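Local coordinates for adenosine monophosphate-protein transferase vopS (Vibrio parahaemolyticus, PDB 3LET) that transfers AMP from ATP to a threonine of host Rho GTPases through its Fic domain, blocking effector binding and so inhibiting actin assembly in infected cells, at residues S40-A45 / E66-E71. Numbering follows the deposited sequence.
Sequences SDVLNA and ERAMTE
Leu43 and Ala68 face each other where two helices of the VopS N-terminal region meet, an instance of a small residue on one helix admitting a large apolar side chain from another. Leu43 brings its branch point against the methyl, CG lying 3.7 Å from Ala68 CB. The short side chain of Ala68 goes with the nearest backbone approach of the two segments, 6.6 Å between the CA atoms of Leu43 and Ala68. Beyond the branch, Leu43 CD2 sits between Ala68 CB and Met69 CG, 3.8 Å from the latter, while Leu43 CD1 faces Met69 CG and SD, the sulfur at 3.9 Å. Met69 CB points away from the other helix, but chi1 (-65°) sets CG anti to the carbonyl carbon, against the leucine methyls, and the bend at chi2 brings SD to Leu43 CD1; the two side chains cross at about a right angle. Val42 adds a lighter touch: CG1, anti to the backbone N (chi1 170°), reaches Ala68 CB at 4.1 Å. No hydrogen bond joins the segments; the four side chains that touch are all apolar and all buried. The axes approach to 9.0 Å and run roughly antiparallel, at 138°. Leu43 also touches Val72, one turn beyond Ala68 on helix 58-75, and Val42 touches Leu64. Helix 113-139 lies against the Met69 side, its Ile117 touching both Leu43 and Met69, and Val99 of helix 88-102 packs on Met69 as well.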
ATOM      1  N   SER A  40       7.070  -2.408  26.980  1.00 20.15           N
ATOM      2  CA  SER A  40       6.829  -3.714  27.612  1.00 22.82           C
ATOM      3  C   SER A  40       6.523  -3.551  29.096  1.00 19.16           C
ATOM      4  O   SER A  40       5.621  -4.206  29.616  1.00 26.19           O
ATOM      5  CB  SER A  40       8.019  -4.654  27.420  1.00 24.08           C
ATOM      6  OG  SER A  40       8.190  -4.924  26.031  1.00 28.58           O
ATOM      7  N   ASP A  41       7.274  -2.692  29.784  1.00 21.89           N
ATOM      8  CA  ASP A  41       7.024  -2.427  31.219  1.00 22.82           C
ATOM      9  C   ASP A  41       5.600  -1.917  31.431  1.00 21.47           C
ATOM     10  O   ASP A  41       4.943  -2.285  32.409  1.00 18.97           O
ATOM     11  CB  ASP A  41       7.978  -1.370  31.783  1.00 29.91           C
ATOM     12  CG  ASP A  41       9.418  -1.849  31.897  1.00 43.17           C
ATOM     13  OD1 ASP A  41       9.682  -3.070  31.787  1.00 38.18           O
ATOM     14  OD2 ASP A  41      10.291  -0.977  32.099  1.00 37.53           O
ATOM     15  N   VAL A  42       5.145  -1.029  30.541  1.00 22.65           N
ATOM     16  CA  VAL A  42       3.777  -0.509  30.617  1.00 21.65           C
ATOM     17  C   VAL A  42       2.750  -1.631  30.459  1.00 20.34           C
ATOM     18  O   VAL A  42       1.823  -1.749  31.270  1.00 18.10           O
ATOM     19  CB  VAL A  42       3.531   0.598  29.574  1.00 20.65           C
ATOM     20  CG1 VAL A  42       2.031   0.971  29.488  1.00 19.52           C
ATOM     21  CG2 VAL A  42       4.383   1.818  29.914  1.00 24.79           C
ATOM     22  N   LEU A  43       2.926  -2.489  29.457  1.00 17.53           N
ATOM     23  CA  LEU A  43       1.980  -3.596  29.279  1.00 18.94           C
ATOM     24  C   LEU A  43       2.008  -4.537  30.469  1.00 20.83           C
ATOM     25  O   LEU A  43       0.967  -5.009  30.904  1.00 22.19           O
ATOM     26  CB  LEU A  43       2.282  -4.382  27.985  1.00 18.40           C
ATOM     27  CG  LEU A  43       1.948  -3.539  26.756  1.00 22.48           C
ATOM     28  CD1 LEU A  43       2.626  -4.151  25.520  1.00 28.04           C
ATOM     29  CD2 LEU A  43       0.432  -3.425  26.562  1.00 19.37           C
ATOM     30  N   ASN A  44       3.198  -4.787  31.003  1.00 19.16           N
ATOM     31  CA  ASN A  44       3.331  -5.700  32.146  1.00 23.47           C
ATOM     32  C   ASN A  44       2.606  -5.170  33.400  1.00 24.57           C
ATOM     33  O   ASN A  44       2.209  -5.936  34.286  1.00 25.29           O
ATOM     34  CB  ASN A  44       4.796  -5.922  32.441  1.00 22.63           C
ATOM     35  CG  ASN A  44       5.457  -6.837  31.428  1.00 27.90           C
ATOM     36  OD1 ASN A  44       4.783  -7.588  30.718  1.00 35.88           O
ATOM     37  ND2 ASN A  44       6.774  -6.785  31.358  1.00 41.22           N
ATOM     38  N   ALA A  45       2.414  -3.861  33.451  1.00 25.33           N
ATOM     39  CA  ALA A  45       1.706  -3.218  34.563  1.00 23.58           C
ATOM     40  C   ALA A  45       0.196  -3.467  34.546  1.00 19.91           C
ATOM     41  O   ALA A  45      -0.459  -3.378  35.591  1.00 22.79           O
ATOM     42  CB  ALA A  45       1.996  -1.720  34.578  1.00 21.54           C
ATOM     43  N   GLU A  66      -3.247   0.136  23.393  1.00 14.93           N
ATOM     44  CA  GLU A  66      -3.007   0.205  21.963  1.00 13.26           C
ATOM     45  C   GLU A  66      -1.686   0.926  21.675  1.00 14.04           C
ATOM     46  O   GLU A  66      -0.886   0.465  20.849  1.00 20.19           O
ATOM     47  CB  GLU A  66      -4.186   0.920  21.302  1.00 21.73           C
ATOM     48  CG  GLU A  66      -4.037   1.090  19.821  1.00 28.63           C
ATOM     49  CD  GLU A  66      -5.212   1.848  19.234  1.00 43.34           C
ATOM     50  OE1 GLU A  66      -6.357   1.389  19.416  1.00 29.28           O
ATOM     51  OE2 GLU A  66      -4.983   2.899  18.606  1.00 35.92           O
ATOM     52  N   ARG A  67      -1.445   2.057  22.323  1.00 12.80           N
ATOM     53  CA  ARG A  67      -0.173   2.772  22.116  1.00 15.56           C
ATOM     54  C   ARG A  67       1.027   1.895  22.466  1.00 22.33           C
ATOM     55  O   ARG A  67       2.031   1.872  21.728  1.00 15.26           O
ATOM     56  CB  ARG A  67      -0.089   4.047  22.969  1.00 25.27           C
ATOM     57  CG  ARG A  67      -1.044   5.154  22.601  1.00 31.41           C
ATOM     58  CD  ARG A  67      -0.812   6.370  23.508  1.00 40.04           C
ATOM     59  NE  ARG A  67       0.402   7.100  23.149  1.00 36.77           N
ATOM     60  CZ  ARG A  67       0.856   8.174  23.796  1.00 32.37           C
ATOM     61  NH1 ARG A  67       0.224   8.646  24.857  1.00 30.40           N
ATOM     62  NH2 ARG A  67       1.955   8.779  23.383  1.00 28.12           N
ATOM     63  N   ALA A  68       0.953   1.185  23.599  1.00 17.02           N
ATOM     64  CA  ALA A  68       2.122   0.427  24.067  1.00 14.33           C
ATOM     65  C   ALA A  68       2.347  -0.798  23.177  1.00 13.68           C
ATOM     66  O   ALA A  68       3.491  -1.120  22.807  1.00 15.74           O
ATOM     67  CB  ALA A  68       1.952  -0.031  25.547  1.00 14.23           C
ATOM     68  N   MET A  69       1.265  -1.479  22.816  1.00 13.39           N
ATOM     69  CA  MET A  69       1.381  -2.603  21.861  1.00 12.79           C
ATOM     70  C   MET A  69       1.957  -2.176  20.524  1.00 14.12           C
ATOM     71  O   MET A  69       2.811  -2.876  19.936  1.00 15.24           O
ATOM     72  CB  MET A  69       0.020  -3.204  21.629  1.00 21.04           C
ATOM     73  CG  MET A  69      -0.442  -3.798  22.923  1.00 31.03           C
ATOM     74  SD  MET A  69       0.052  -5.469  22.859  1.00 48.94           S
ATOM     75  CE  MET A  69      -1.595  -6.011  22.408  1.00 29.90           C
ATOM     76  N   THR A  70       1.513  -1.025  20.048  1.00 13.98           N
ATOM     77  CA  THR A  70       2.018  -0.511  18.768  1.00 18.46           C
ATOM     78  C   THR A  70       3.514  -0.263  18.855  1.00 16.16           C
ATOM     79  O   THR A  70       4.278  -0.660  17.965  1.00 14.03           O
ATOM     80  CB  THR A  70       1.321   0.806  18.388  1.00 18.25           C
ATOM     81  OG1 THR A  70      -0.069   0.552  18.213  1.00 15.87           O
ATOM     82  CG2 THR A  70       1.892   1.382  17.051  1.00 17.04           C
ATOM     83  N   GLU A  71       3.943   0.420  19.910  1.00 15.02           N
ATOM     84  CA  GLU A  71       5.377   0.697  20.117  1.00 13.81           C
ATOM     85  C   GLU A  71       6.183  -0.593  20.217  1.00 19.60           C
ATOM     86  O   GLU A  71       7.230  -0.708  19.611  1.00 16.03           O
ATOM     87  CB  GLU A  71       5.600   1.534  21.382  1.00 13.17           C
ATOM     88  CG  GLU A  71       5.094   2.966  21.164  1.00 18.07           C
ATOM     89  CD  GLU A  71       5.007   3.753  22.445  1.00 20.94           C
ATOM     90  OE1 GLU A  71       5.618   3.334  23.435  1.00 26.35           O
ATOM     91  OE2 GLU A  71       4.326   4.794  22.439  1.00 26.48           O
TER